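Local structure of AMP-dependent synthetase and ligase (Xenorhabdus doucetiae, 6QSR) at residues W60-E66 with K114-R119; M1-E5 with T25-F29; N78-K83 with F95-D100; Q10-A16 with T54-P58. The protein forms one partner of the ApeI:P dehydratase heterocomplex, which probably carries out dehydration in aryl polyene pigment biosynthesis by a type II polyketide synthase. All coordinates share one frame; numbering follows the deposited sequence.

Interaction 1. Residues W60-E66 with K114-R119; sequences WSFSSIE and KIKLCR
Trp60 lays its indole against the tail of the last strand, and Arg119 fills the face it offers. Arg119 CB sits 3.9 Å from the centroid of the six-membered ring of Trp60, almost straight above it. The arginine chain then runs on over the ring, with CD above the CE2-CZ2 bond, and the guanidinium plane lies 23° from that of the indole. Leu117 C lies at the ring edge, and Leu117 CB comes within 3.7 Å of Trp60 CE3. From this end on, the backbones of 61-66 and 114-118 pair antiparallel. The N-H of Ser61 meets the carbonyl of Cys118, and Cys118 N returns to Ser61 O. One step on, Lys116 O takes two bonds, from Ser63 N (2.9 Å) and Ser64 N (3.1 Å), both from one face of its plane. At the extra residue, Ser63 CB stands over that carbonyl, 3.2 Å from Lys116 O. Ser64 OG fits beside Lys116 CB and gives its proton to Glu66 OE2 at 2.7 Å. On the face turned to helix 41-56, Ile115 CG2 reaches the edge of the Phe62 ring at 4.0 Å (to CD1). Water 1 links Ser61 OG to the C-terminal carboxylate of Arg119. Ser64 and Ile65 also pair with a strand of the FabA/FabZ-type partner chain, which carries the sheet across the interface. Two residues facing one, Ser63 and Ser64 against Lys116, make a classic beta bulge in a hot-dog sheet.

Interaction 2. Residues M1-E5 with T25-F29; sequences MKPIE and TLDWF
Met1 folds its side chain over the indole of Trp28 while its backbone carbonyl holds the edge of the same ring. The two side chains cross at about a right angle. Met1 CE stands over the face, 3.5 Å from the centroid of the six-membered ring, and makes a CH-pi contact. Met1 CG rests nearby, 3.6 Å from Trp28 CZ2. The sulfur is farther off: SD lies 4.7 Å from the centroid of the five-membered ring, above the face, in a Met-aromatic contact. Bends at chi2 (70°) and chi3 (-141°) of Met1 bring the methyl back over the ring. At the edge, Trp28 NE1 donates to Met1 O at 2.8 Å. The oxygen lies close to the indole plane, and the N-H points to a lone pair in the carbonyl plane. Face and edge grips together should limit rotation of the indole.

Asp27 meets Met1 from another side. Its carboxylate crosses the methionine chain at about a right angle, with OD1 3.3 Å from Met1 SD. The same OD1 forms a salt bridge with the terminal amine, Met1 N, though as a hydrogen bond it is weak. Leu26 points toward the segment, and its CD1 touches Lys2 O at 3.6 Å and also approaches Met1 O.

Helix 41-56 borders this contact. Trp47 NE1 gives Met1 O a second bond, Lys2 pairs with Asp46, and Trp28 packs on Val42 and Ala43. Phe67 and Phe78 of the FabA/FabZ-type partner chain touch Met1 and Trp28. The contact thus ties the lead-in to edge strand 4-9 to the loop between strand 15-21 and helix 41-56.

Interaction 3. Residues N78-K83 with F95-D100; sequences NTLLLK and FRYDLD
Leu82 sets one methyl over the face of the Tyr97 ring, in a CH-pi contact. Its CD1 is 3.6 Å from the ring centroid, 11° off the normal. The other methyl, CD2, reaches beyond the ring to Tyr97 OH at 3.5 Å. With Leu82 CG trans to the backbone N (chi1 173°), the isobutyl group leans across to the neighbouring strand. Tyr97 CG instead lies beside its own N, and chi2 of 90° turns the ring face to the leucine. Leu80 CD1 comes to the same ring obliquely, 3.8 Å from Tyr97 CD2. Farther along this face, Leu99 CD2 packs on Asn78 CG.

The other face is more polar. Arg96 NE and Asp98 OD1 form a salt bridge at 2.8 Å within their own strand, beside Leu81 and Lys83. Backbone bonds run in both directions in the Leu81-Asp98 and Lys83-Arg96 pairs, and Asp100 N adds one to Thr79 O.

Strands 79-87 and 92-99 form a beta hairpin at the middle of the sheet. Strand 15-21 pairs with its first arm and strand 109-118 with its second. Helix 41-56 covers the Leu82-Tyr97 face, where Val48 touches both side chains and Tyr97 OH bonds to Gln44 O.

Interaction 4. Residues Q10-A16 with T54-P58; sequences QPAQHEA and TLLAP
Gln10 starts the contact by extending its side chain past Leu56, the two sliding by each other in opposite directions. Gln10 NE2 ends 3.7 Å from Leu56 CD1. Gln10 CG stands opposite the backbone N (chi1 -174°), and the extended chain carries the amide to Leu55 and Leu56. The amide also gives a weak hydrogen bond to Gln13 O, back within its own loop. The chain next makes a type I beta turn from Ala12 to Glu15, closed by Glu15 N on Ala12 O.

Gln13 meets the helix through its carbonyl. Water 2 donates to Gln13 O and to Leu56 O, at 2.7 Å each, and so bridges the turn and the last part of the helix. His14 turns its side chain away, but its carbonyl faces the leucine: His14 O is 3.7 Å from Leu56 CG. The strand begins at Glu15, whose carboxylate bonds to Asn85.

Ala16 points back at the helix. Its CB is 4.1 Å from Leu55 CD1 and equally far from Leu56 CD1, so the small methyl is met by two leucines. Leu56 also packs on Ile84 and Trp86 of strand 79-87, the next strand of the sheet. The direct contact is van der Waals packing, with the water as its polar link. It joins the C-terminal end of the central helix to the start of strand 15-21, the helix-on-sheet packing of a hot-dog fold.

All four contacts reach one antiparallel sheet and the helix 41-56 that it wraps. Interactions 1 and 3 lie on opposite sides of the chain's centre, their own centres 21 Å apart. They still touch, Ile115 CD1 meeting Phe95 CE1 at 3.7 Å, because strands 92-99 and 109-118 are neighbours. Interaction 4 reaches interaction 1 where Leu117 CD1 packs on Ala57 CB at 4.0 Å. Interaction 2 touches none of the others; its nearest atoms stay about 7 Å from interactions 3 and 4. Interactions 1 and 2 both border the FabA/FabZ-type partner chain, with centres 24 Å apart, whereas interactions 3 and 4 do not touch it.

Interaction 1. Residues W60-E66 with K114-R119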
loop_
_atom_site.group_PDB
_atom_site.type_symbol
_atom_site.label_atom_id
_atom_site.label_comp_id
_atom_site.label_asym_id
_atom_site.label_seq_id
_atom_site.Cartn_x
_atom_site.Cartn_y
_atom_site.Cartn_z
ATOM N N TRP A 60 -1.915 17.089 12.576
ATOM C CA TRP A 60 -0.648 16.444 12.231
ATOM C C TRP A 60 -0.767 15.756 10.873
ATOM O O TRP A 60 -1.822 15.211 10.525
ATOM C CB TRP A 60 -0.241 15.419 13.291
ATOM C CG TRP A 60 0.251 16.031 14.573
ATOM C CD1 TRP A 60 -0.507 16.608 15.562
ATOM C CD2 TRP A 60 1.611 16.119 15.006
ATOM N NE1 TRP A 60 0.305 17.048 16.581
ATOM C CE2 TRP A 60 1.609 16.762 16.266
ATOM C CE3 TRP A 60 2.835 15.713 14.453
ATOM C CZ2 TRP A 60 2.784 17.001 16.986
ATOM C CZ3 TRP A 60 4.012 15.964 15.169
ATOM C CH2 TRP A 60 3.974 16.601 16.420
ATOM N N SER A 61 0.329 15.771 10.123
ATOM C CA SER A 61 0.355 15.235 8.775
ATOM C C SER A 61 1.313 14.058 8.682
ATOM O O SER A 61 2.187 13.880 9.520
ATOM C CB SER A 61 0.763 16.324 7.789
ATOM O OG SER A 61 -0.197 17.367 7.772
ATOM N N PHE A 62 1.129 13.263 7.641
ATOM C CA PHE A 62 1.987 12.124 7.365
ATOM C C PHE A 62 3.427 12.525 7.024
ATOM O O PHE A 62 3.640 13.446 6.236
ATOM C CB PHE A 62 1.406 11.327 6.197
ATOM C CG PHE A 62 2.282 10.196 5.750
ATOM C CD1 PHE A 62 2.435 9.078 6.553
ATOM C CD2 PHE A 62 2.947 10.242 4.532
ATOM C CE1 PHE A 62 3.245 8.027 6.161
ATOM C CE2 PHE A 62 3.762 9.192 4.139
ATOM C CZ PHE A 62 3.905 8.078 4.947
ATOM N N SER A 63 4.398 11.804 7.593
ATOM C CA SER A 63 5.815 11.993 7.273
ATOM C C SER A 63 6.491 10.727 6.727
ATOM O O SER A 63 7.110 10.759 5.661
ATOM C CB SER A 63 6.574 12.484 8.506
ATOM O OG SER A 63 7.892 12.830 8.156
ATOM N N SER A 64 6.397 9.624 7.465
ATOM C CA SER A 64 7.025 8.374 7.022
ATOM C C SER A 64 6.372 7.146 7.616
ATOM O O SER A 64 5.689 7.236 8.634
ATOM C CB SER A 64 8.502 8.357 7.410
ATOM O OG SER A 64 8.659 8.301 8.814
ATOM N N ILE A 65 6.578 6.013 6.946
ATOM C CA ILE A 65 6.330 4.693 7.518
ATOM C C ILE A 65 7.726 4.168 7.821
ATOM O O ILE A 65 8.437 3.727 6.919
ATOM C CB ILE A 65 5.563 3.761 6.545
ATOM C CG1 ILE A 65 4.263 4.427 6.072
ATOM C CG2 ILE A 65 5.244 2.423 7.211
ATOM C CD1 ILE A 65 3.727 3.877 4.766
ATOM N N GLU A 66 8.120 4.254 9.091
ATOM C CA GLU A 66 9.400 3.730 9.545
ATOM C C GLU A 66 9.518 2.218 9.373
ATOM O O GLU A 66 10.536 1.722 8.872
ATOM C CB GLU A 66 9.649 4.116 11.003
ATOM C CG GLU A 66 9.875 5.612 11.215
ATOM C CD GLU A 66 11.065 6.139 10.438
ATOM O OE1 GLU A 66 12.212 5.875 10.853
ATOM O OE2 GLU A 66 10.860 6.805 9.398
ATOM N N LYS A 114 4.950 1.378 12.469
ATOM C CA LYS A 114 5.373 2.632 13.096
ATOM C C LYS A 114 5.420 3.730 12.039
ATOM O O LYS A 114 6.167 3.617 11.055
ATOM C CB LYS A 114 6.769 2.478 13.703
ATOM C CG LYS A 114 6.867 1.455 14.822
ATOM C CD LYS A 114 8.306 1.065 15.112
ATOM C CE LYS A 114 9.096 2.205 15.728
ATOM N NZ LYS A 114 10.470 1.755 16.095
ATOM N N ILE A 115 4.625 4.781 12.253
ATOM C CA ILE A 115 4.492 5.909 11.325
ATOM C C ILE A 115 4.987 7.175 12.031
ATOM O O ILE A 115 4.691 7.373 13.201
ATOM C CB ILE A 115 3.013 6.055 10.891
ATOM C CG1 ILE A 115 2.620 4.882 9.980
ATOM C CG2 ILE A 115 2.737 7.389 10.182
ATOM C CD1 ILE A 115 1.122 4.640 9.847
ATOM N N LYS A 116 5.755 8.015 11.342
ATOM C CA LYS A 116 6.084 9.336 11.878
ATOM C C LYS A 116 5.151 10.388 11.291
ATOM O O LYS A 116 4.834 10.364 10.089
ATOM C CB LYS A 116 7.548 9.705 11.642
ATOM C CG LYS A 116 8.524 8.767 12.329
ATOM C CD LYS A 116 8.660 9.031 13.822
ATOM C CE LYS A 116 9.769 10.017 14.159
ATOM N NZ LYS A 116 10.460 9.608 15.413
ATOM N N LEU A 117 4.681 11.285 12.150
ATOM C CA LEU A 117 3.881 12.434 11.717
ATOM C C LEU A 117 4.699 13.705 11.909
ATOM O O LEU A 117 5.675 13.703 12.658
ATOM C CB LEU A 117 2.577 12.525 12.499
ATOM C CG LEU A 117 1.689 11.278 12.483
ATOM C CD1 LEU A 117 0.435 11.497 13.310
ATOM C CD2 LEU A 117 1.332 10.905 11.055
ATOM N N CYS A 118 4.297 14.761 11.201
ATOM C CA CYS A 118 4.913 16.089 11.304
ATOM C C CYS A 118 3.790 17.128 11.343
ATOM O O CYS A 118 2.663 16.857 10.923
ATOM C CB CYS A 118 5.860 16.354 10.124
ATOM S SG CYS A 118 5.064 16.333 8.498
ATOM N N ARG A 119 4.093 18.313 11.851
ATOM C CA ARG A 119 3.065 19.322 12.086
ATOM C C ARG A 119 3.357 20.575 11.272
ATOM O O ARG A 119 4.423 21.174 11.404
ATOM C CB ARG A 119 3.010 19.628 13.575
ATOM C CG ARG A 119 1.841 20.496 14.015
ATOM C CD ARG A 119 1.866 20.749 15.517
ATOM N NE ARG A 119 3.202 21.099 16.008
ATOM C CZ ARG A 119 3.511 21.354 17.277
ATOM N NH1 ARG A 119 2.579 21.349 18.233
ATOM N NH2 ARG A 119 4.776 21.642 17.586
ATOM O OXT ARG A 119 2.533 21.009 10.459
HETATM O O HOH W 1 0.362 19.207 9.606
#

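Interaction 2. Residues M1-E5 with T25-F29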
loop_
_atom_site.group_PDB
_atom_site.type_symbol
_atom_site.label_atom_id
_atom_site.label_comp_id
_atom_site.label_asym_id
_atom_site.label_seq_id
_atom_site.Cartn_x
_atom_site.Cartn_y
_atom_site.Cartn_z
ATOM N N MET A 1 -14.572 3.768 0.608
ATOM C CA MET A 1 -13.164 3.526 1.047
ATOM C C MET A 1 -13.028 3.180 2.540
ATOM O O MET A 1 -12.131 2.422 2.901
ATOM C CB MET A 1 -12.252 4.707 0.647
ATOM C CG MET A 1 -11.126 4.334 -0.318
ATOM S SD MET A 1 -11.622 3.910 -2.003
ATOM C CE MET A 1 -10.518 2.547 -2.368
ATOM N N LYS A 2 -13.902 3.714 3.397
ATOM C CA LYS A 2 -13.885 3.368 4.830
ATOM C C LYS A 2 -14.642 2.059 5.098
ATOM O O LYS A 2 -15.673 1.814 4.471
ATOM C CB LYS A 2 -14.493 4.491 5.686
ATOM C CG LYS A 2 -13.812 5.849 5.558
ATOM C CD LYS A 2 -12.376 5.859 6.084
ATOM C CE LYS A 2 -11.506 6.867 5.343
ATOM N NZ LYS A 2 -10.053 6.565 5.477
ATOM N N PRO A 3 -14.147 1.221 6.037
ATOM C CA PRO A 3 -14.860 -0.010 6.354
ATOM C C PRO A 3 -15.985 0.229 7.364
ATOM O O PRO A 3 -16.178 1.356 7.813
ATOM C CB PRO A 3 -13.766 -0.886 6.955
ATOM C CG PRO A 3 -12.835 0.078 7.605
ATOM C CD PRO A 3 -13.038 1.433 6.981
ATOM N N ILE A 4 -16.718 -0.827 7.711
ATOM C CA ILE A 4 -17.839 -0.721 8.642
ATOM C C ILE A 4 -17.303 -0.720 10.072
ATOM O O ILE A 4 -16.614 -1.653 10.484
ATOM C CB ILE A 4 -18.877 -1.856 8.418
ATOM C CG1 ILE A 4 -19.651 -1.591 7.120
ATOM C CG2 ILE A 4 -19.858 -1.959 9.582
ATOM C CD1 ILE A 4 -20.231 -2.830 6.486
ATOM N N GLU A 5 -17.625 0.329 10.821
ATOM C CA GLU A 5 -17.166 0.448 12.202
ATOM C C GLU A 5 -18.200 -0.166 13.141
ATOM O O GLU A 5 -19.324 0.324 13.234
ATOM C CB GLU A 5 -16.918 1.910 12.574
ATOM C CG GLU A 5 -16.171 2.055 13.886
ATOM C CD GLU A 5 -15.925 3.496 14.267
ATOM O OE1 GLU A 5 -16.192 3.852 15.432
ATOM O OE2 GLU A 5 -15.464 4.275 13.409
ATOM N N THR A 25 -18.281 -5.737 -0.573
ATOM C CA THR A 25 -18.486 -4.636 -1.519
ATOM C C THR A 25 -17.562 -3.438 -1.285
ATOM O O THR A 25 -17.618 -2.465 -2.035
ATOM C CB THR A 25 -19.947 -4.155 -1.504
ATOM O OG1 THR A 25 -20.277 -3.637 -0.209
ATOM C CG2 THR A 25 -20.877 -5.302 -1.855
ATOM N N LEU A 26 -16.726 -3.510 -0.251
ATOM C CA LEU A 26 -15.685 -2.506 -0.006
ATOM C C LEU A 26 -14.810 -2.346 -1.257
ATOM O O LEU A 26 -14.275 -3.330 -1.782
ATOM C CB LEU A 26 -14.842 -2.931 1.197
ATOM C CG LEU A 26 -13.750 -1.994 1.711
ATOM C CD1 LEU A 26 -14.378 -0.739 2.301
ATOM C CD2 LEU A 26 -12.904 -2.716 2.751
ATOM N N ASP A 27 -14.684 -1.108 -1.735
ATOM C CA ASP A 27 -14.103 -0.855 -3.067
ATOM C C ASP A 27 -12.608 -1.199 -3.219
ATOM O O ASP A 27 -12.157 -1.468 -4.330
ATOM C CB ASP A 27 -14.416 0.566 -3.591
ATOM C CG ASP A 27 -14.256 1.649 -2.540
ATOM O OD1 ASP A 27 -13.712 1.366 -1.450
ATOM O OD2 ASP A 27 -14.691 2.790 -2.805
ATOM N N TRP A 28 -11.868 -1.229 -2.106
ATOM C CA TRP A 28 -10.488 -1.748 -2.068
ATOM C C TRP A 28 -10.311 -3.147 -2.666
ATOM O O TRP A 28 -9.256 -3.455 -3.215
ATOM C CB TRP A 28 -9.978 -1.812 -0.623
ATOM C CG TRP A 28 -9.808 -0.496 0.051
ATOM C CD1 TRP A 28 -10.597 0.038 1.026
ATOM C CD2 TRP A 28 -8.768 0.455 -0.192
ATOM N NE1 TRP A 28 -10.109 1.266 1.412
ATOM C CE2 TRP A 28 -8.985 1.543 0.681
ATOM C CE3 TRP A 28 -7.669 0.489 -1.058
ATOM C CZ2 TRP A 28 -8.144 2.665 0.705
ATOM C CZ3 TRP A 28 -6.828 1.603 -1.032
ATOM C CH2 TRP A 28 -7.075 2.673 -0.156
ATOM N N PHE A 29 -11.324 -4.001 -2.511
ATOM C CA PHE A 29 -11.284 -5.364 -3.048
ATOM C C PHE A 29 -11.525 -5.442 -4.555
ATOM O O PHE A 29 -11.179 -6.448 -5.163
ATOM C CB PHE A 29 -12.314 -6.257 -2.343
ATOM C CG PHE A 29 -12.069 -6.436 -0.874
ATOM C CD1 PHE A 29 -10.895 -7.027 -0.411
ATOM C CD2 PHE A 29 -13.028 -6.051 0.051
ATOM C CE1 PHE A 29 -10.679 -7.210 0.947
ATOM C CE2 PHE A 29 -12.810 -6.219 1.409
ATOM C CZ PHE A 29 -11.637 -6.802 1.857
#

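Interaction 3. Residues N78-K83 with F95-D100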
loop_
_atom_site.group_PDB
_atom_site.type_symbol
_atom_site.label_atom_id
_atom_site.label_comp_id
_atom_site.label_asym_id
_atom_site.label_seq_id
_atom_site.Cartn_x
_atom_site.Cartn_y
_atom_site.Cartn_z
ATOM N N ASN A 78 -13.808 -10.845 7.357
ATOM C CA ASN A 78 -12.963 -10.709 8.543
ATOM C C ASN A 78 -13.400 -9.523 9.395
ATOM O O ASN A 78 -13.848 -8.493 8.879
ATOM C CB ASN A 78 -11.485 -10.523 8.182
ATOM C CG ASN A 78 -10.846 -11.757 7.557
ATOM O OD1 ASN A 78 -9.778 -11.654 6.959
ATOM N ND2 ASN A 78 -11.478 -12.922 7.696
ATOM N N THR A 79 -13.278 -9.707 10.705
ATOM C CA THR A 79 -13.430 -8.642 11.679
ATOM C C THR A 79 -12.030 -8.367 12.209
ATOM O O THR A 79 -11.281 -9.301 12.522
ATOM C CB THR A 79 -14.390 -9.047 12.809
ATOM O OG1 THR A 79 -15.688 -9.277 12.254
ATOM C CG2 THR A 79 -14.504 -7.949 13.865
ATOM N N LEU A 80 -11.682 -7.085 12.265
ATOM C CA LEU A 80 -10.373 -6.626 12.699
ATOM C C LEU A 80 -10.504 -5.843 13.991
ATOM O O LEU A 80 -11.499 -5.141 14.200
ATOM C CB LEU A 80 -9.759 -5.706 11.635
ATOM C CG LEU A 80 -9.766 -6.177 10.179
ATOM C CD1 LEU A 80 -9.068 -5.160 9.286
ATOM C CD2 LEU A 80 -9.108 -7.541 10.050
ATOM N N LEU A 81 -9.493 -5.959 14.850
ATOM C CA LEU A 81 -9.331 -5.072 15.988
ATOM C C LEU A 81 -8.086 -4.234 15.719
ATOM O O LEU A 81 -6.983 -4.774 15.618
ATOM C CB LEU A 81 -9.177 -5.867 17.290
ATOM C CG LEU A 81 -10.351 -6.780 17.669
ATOM C CD1 LEU A 81 -10.034 -7.572 18.933
ATOM C CD2 LEU A 81 -11.626 -5.970 17.851
ATOM N N LEU A 82 -8.282 -2.927 15.579
ATOM C CA LEU A 82 -7.203 -1.973 15.295
ATOM C C LEU A 82 -6.849 -1.203 16.555
ATOM O O LEU A 82 -7.697 -0.510 17.095
ATOM C CB LEU A 82 -7.647 -0.994 14.208
ATOM C CG LEU A 82 -6.721 0.181 13.878
ATOM C CD1 LEU A 82 -5.309 -0.294 13.573
ATOM C CD2 LEU A 82 -7.305 0.974 12.721
ATOM N N LYS A 83 -5.592 -1.305 16.981
ATOM C CA LYS A 83 -5.076 -0.640 18.169
ATOM C C LYS A 83 -4.073 0.394 17.678
ATOM O O LYS A 83 -3.177 0.043 16.918
ATOM C CB LYS A 83 -4.398 -1.685 19.058
ATOM C CG LYS A 83 -3.562 -1.174 20.230
ATOM C CD LYS A 83 -2.309 -2.036 20.378
ATOM C CE LYS A 83 -1.552 -1.777 21.669
ATOM N NZ LYS A 83 -0.786 -2.998 22.057
ATOM N N PHE A 95 0.738 1.125 15.486
ATOM C CA PHE A 95 -0.529 0.420 15.245
ATOM C C PHE A 95 -0.356 -1.081 15.117
ATOM O O PHE A 95 0.720 -1.582 14.797
ATOM C CB PHE A 95 -1.263 0.950 13.999
ATOM C CG PHE A 95 -0.610 0.584 12.694
ATOM C CD1 PHE A 95 0.384 1.391 12.149
ATOM C CD2 PHE A 95 -0.983 -0.562 12.003
ATOM C CE1 PHE A 95 0.993 1.061 10.945
ATOM C CE2 PHE A 95 -0.369 -0.898 10.794
ATOM C CZ PHE A 95 0.617 -0.085 10.268
ATOM N N ARG A 96 -1.462 -1.781 15.327
ATOM C CA ARG A 96 -1.489 -3.217 15.203
ATOM C C ARG A 96 -2.911 -3.580 14.795
ATOM O O ARG A 96 -3.864 -3.025 15.342
ATOM C CB ARG A 96 -1.076 -3.844 16.541
ATOM C CG ARG A 96 -1.164 -5.356 16.626
ATOM C CD ARG A 96 -0.796 -5.839 18.025
ATOM N NE ARG A 96 -0.926 -7.294 18.140
ATOM C CZ ARG A 96 -0.958 -7.985 19.284
ATOM N NH1 ARG A 96 -0.872 -7.377 20.470
ATOM N NH2 ARG A 96 -1.079 -9.311 19.242
ATOM N N TYR A 97 -3.043 -4.430 13.782
ATOM C CA TYR A 97 -4.330 -5.014 13.412
ATOM C C TYR A 97 -4.315 -6.461 13.859
ATOM O O TYR A 97 -3.420 -7.210 13.473
ATOM C CB TYR A 97 -4.540 -4.981 11.898
ATOM C CG TYR A 97 -4.966 -3.655 11.302
ATOM C CD1 TYR A 97 -4.019 -2.713 10.866
ATOM C CD2 TYR A 97 -6.318 -3.363 11.116
ATOM C CE1 TYR A 97 -4.415 -1.515 10.285
ATOM C CE2 TYR A 97 -6.724 -2.166 10.539
ATOM C CZ TYR A 97 -5.775 -1.248 10.121
ATOM O OH TYR A 97 -6.207 -0.073 9.554
ATOM N N ASP A 98 -5.307 -6.857 14.652
ATOM C CA ASP A 98 -5.454 -8.242 15.079
ATOM C C ASP A 98 -6.731 -8.795 14.477
ATOM O O ASP A 98 -7.738 -8.090 14.387
ATOM C CB ASP A 98 -5.527 -8.355 16.607
ATOM C CG ASP A 98 -4.196 -8.077 17.296
ATOM O OD1 ASP A 98 -3.119 -8.281 16.694
ATOM O OD2 ASP A 98 -4.228 -7.664 18.474
ATOM N N LEU A 99 -6.677 -10.051 14.044
ATOM C CA LEU A 99 -7.887 -10.775 13.658
ATOM C C LEU A 99 -8.711 -11.023 14.918
ATOM O O LEU A 99 -8.173 -11.467 15.938
ATOM C CB LEU A 99 -7.556 -12.089 12.941
ATOM C CG LEU A 99 -7.545 -12.019 11.411
ATOM C CD1 LEU A 99 -6.900 -13.271 10.836
ATOM C CD2 LEU A 99 -8.958 -11.862 10.857
ATOM N N ASP A 100 -10.003 -10.708 14.844
ATOM C CA ASP A 100 -10.889 -10.744 16.009
ATOM C C ASP A 100 -11.235 -12.187 16.374
ATOM O O ASP A 100 -11.934 -12.871 15.630
ATOM C CB ASP A 100 -12.156 -9.920 15.728
ATOM C CG ASP A 100 -13.095 -9.832 16.929
ATOM O OD1 ASP A 100 -13.228 -8.730 17.502
ATOM O OD2 ASP A 100 -13.713 -10.857 17.294
#

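Interaction 4. Residues Q10-A16 with T54-P58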
loop_
_atom_site.group_PDB
_atom_site.type_symbol
_atom_site.label_atom_id
_atom_site.label_comp_id
_atom_site.label_asym_id
_atom_site.label_seq_id
_atom_site.Cartn_x
_atom_site.Cartn_y
_atom_site.Cartn_z
ATOM N N GLN A 10 -11.645 4.460 23.553
ATOM C CA GLN A 10 -10.534 5.376 23.710
ATOM C C GLN A 10 -10.225 5.399 25.212
ATOM O O GLN A 10 -10.716 6.267 25.929
ATOM C CB GLN A 10 -10.933 6.742 23.135
ATOM C CG GLN A 10 -9.827 7.784 23.094
ATOM C CD GLN A 10 -9.976 8.815 21.978
ATOM O OE1 GLN A 10 -11.031 8.945 21.355
ATOM N NE2 GLN A 10 -8.903 9.559 21.725
ATOM N N PRO A 11 -9.456 4.398 25.706
ATOM C CA PRO A 11 -9.153 4.306 27.146
ATOM C C PRO A 11 -8.214 5.397 27.683
ATOM O O PRO A 11 -8.181 5.630 28.894
ATOM C CB PRO A 11 -8.499 2.923 27.279
ATOM C CG PRO A 11 -7.901 2.663 25.943
ATOM C CD PRO A 11 -8.858 3.271 24.959
ATOM N N ALA A 12 -7.447 6.023 26.792
ATOM C CA ALA A 12 -6.660 7.217 27.104
ATOM C C ALA A 12 -6.826 8.187 25.940
ATOM O O ALA A 12 -7.218 7.770 24.850
ATOM C CB ALA A 12 -5.198 6.844 27.291
ATOM N N GLN A 13 -6.516 9.467 26.136
ATOM C CA GLN A 13 -6.672 10.446 25.042
ATOM C C GLN A 13 -5.710 10.188 23.861
ATOM O O GLN A 13 -5.948 10.677 22.752
ATOM C CB GLN A 13 -6.535 11.889 25.549
ATOM C CG GLN A 13 -7.582 12.304 26.585
ATOM C CD GLN A 13 -8.999 12.380 26.030
ATOM O OE1 GLN A 13 -9.385 13.373 25.414
ATOM N NE2 GLN A 13 -9.786 11.336 26.267
ATOM N N HIS A 14 -4.656 9.398 24.099
ATOM C CA HIS A 14 -3.639 9.080 23.087
ATOM C C HIS A 14 -3.746 7.661 22.490
ATOM O O HIS A 14 -2.895 7.269 21.684
ATOM C CB HIS A 14 -2.234 9.328 23.671
ATOM C CG HIS A 14 -1.802 8.315 24.689
ATOM N ND1 HIS A 14 -2.098 8.432 26.031
ATOM C CD2 HIS A 14 -1.095 7.167 24.559
ATOM C CE1 HIS A 14 -1.594 7.399 26.682
ATOM N NE2 HIS A 14 -0.980 6.616 25.813
ATOM N N GLU A 15 -4.782 6.910 22.873
ATOM C CA GLU A 15 -4.979 5.535 22.412
ATOM C C GLU A 15 -6.374 5.342 21.829
ATOM O O GLU A 15 -7.343 5.966 22.285
ATOM C CB GLU A 15 -4.800 4.547 23.566
ATOM C CG GLU A 15 -3.372 4.398 24.063
ATOM C CD GLU A 15 -3.159 3.097 24.819
ATOM O OE1 GLU A 15 -2.261 2.318 24.429
ATOM O OE2 GLU A 15 -3.903 2.846 25.792
ATOM N N ALA A 16 -6.483 4.456 20.845
ATOM C CA ALA A 16 -7.794 4.036 20.341
ATOM C C ALA A 16 -7.805 2.568 19.970
ATOM O O ALA A 16 -6.805 2.023 19.503
ATOM C CB ALA A 16 -8.206 4.875 19.141
ATOM N N THR A 54 -8.174 12.086 13.068
ATOM C CA THR A 54 -9.489 12.478 13.612
ATOM C C THR A 54 -9.634 12.335 15.137
ATOM O O THR A 54 -10.325 13.139 15.755
ATOM C CB THR A 54 -10.647 11.717 12.932
ATOM O OG1 THR A 54 -10.499 10.303 13.128
ATOM C CG2 THR A 54 -10.695 12.041 11.445
ATOM N N LEU A 55 -9.002 11.324 15.731
ATOM C CA LEU A 55 -9.115 11.056 17.172
ATOM C C LEU A 55 -7.888 11.426 18.007
ATOM O O LEU A 55 -8.043 11.874 19.145
ATOM C CB LEU A 55 -9.423 9.577 17.422
ATOM C CG LEU A 55 -10.577 8.918 16.671
ATOM C CD1 LEU A 55 -10.624 7.441 17.032
ATOM C CD2 LEU A 55 -11.901 9.599 16.989
ATOM N N LEU A 56 -6.688 11.221 17.465
ATOM C CA LEU A 56 -5.450 11.215 18.267
ATOM C C LEU A 56 -4.563 12.438 18.069
ATOM O O LEU A 56 -4.124 13.051 19.050
ATOM C CB LEU A 56 -4.642 9.940 17.975
ATOM C CG LEU A 56 -4.807 8.716 18.894
ATOM C CD1 LEU A 56 -6.233 8.485 19.365
ATOM C CD2 LEU A 56 -4.273 7.474 18.193
ATOM N N ALA A 57 -4.286 12.765 16.809
ATOM C CA ALA A 57 -3.334 13.810 16.441
ATOM C C ALA A 57 -3.923 14.752 15.386
ATOM O O ALA A 57 -3.408 14.827 14.270
ATOM C CB ALA A 57 -2.045 13.172 15.939
ATOM N N PRO A 58 -4.995 15.496 15.744
ATOM C CA PRO A 58 -5.578 16.453 14.791
ATOM C C PRO A 58 -4.572 17.542 14.418
ATOM O O PRO A 58 -3.818 17.997 15.279
ATOM C CB PRO A 58 -6.781 17.040 15.554
ATOM C CG PRO A 58 -6.490 16.793 16.997
ATOM C CD PRO A 58 -5.701 15.514 17.041
HETATM O O HOH W 2 -3.904 12.048 21.587
#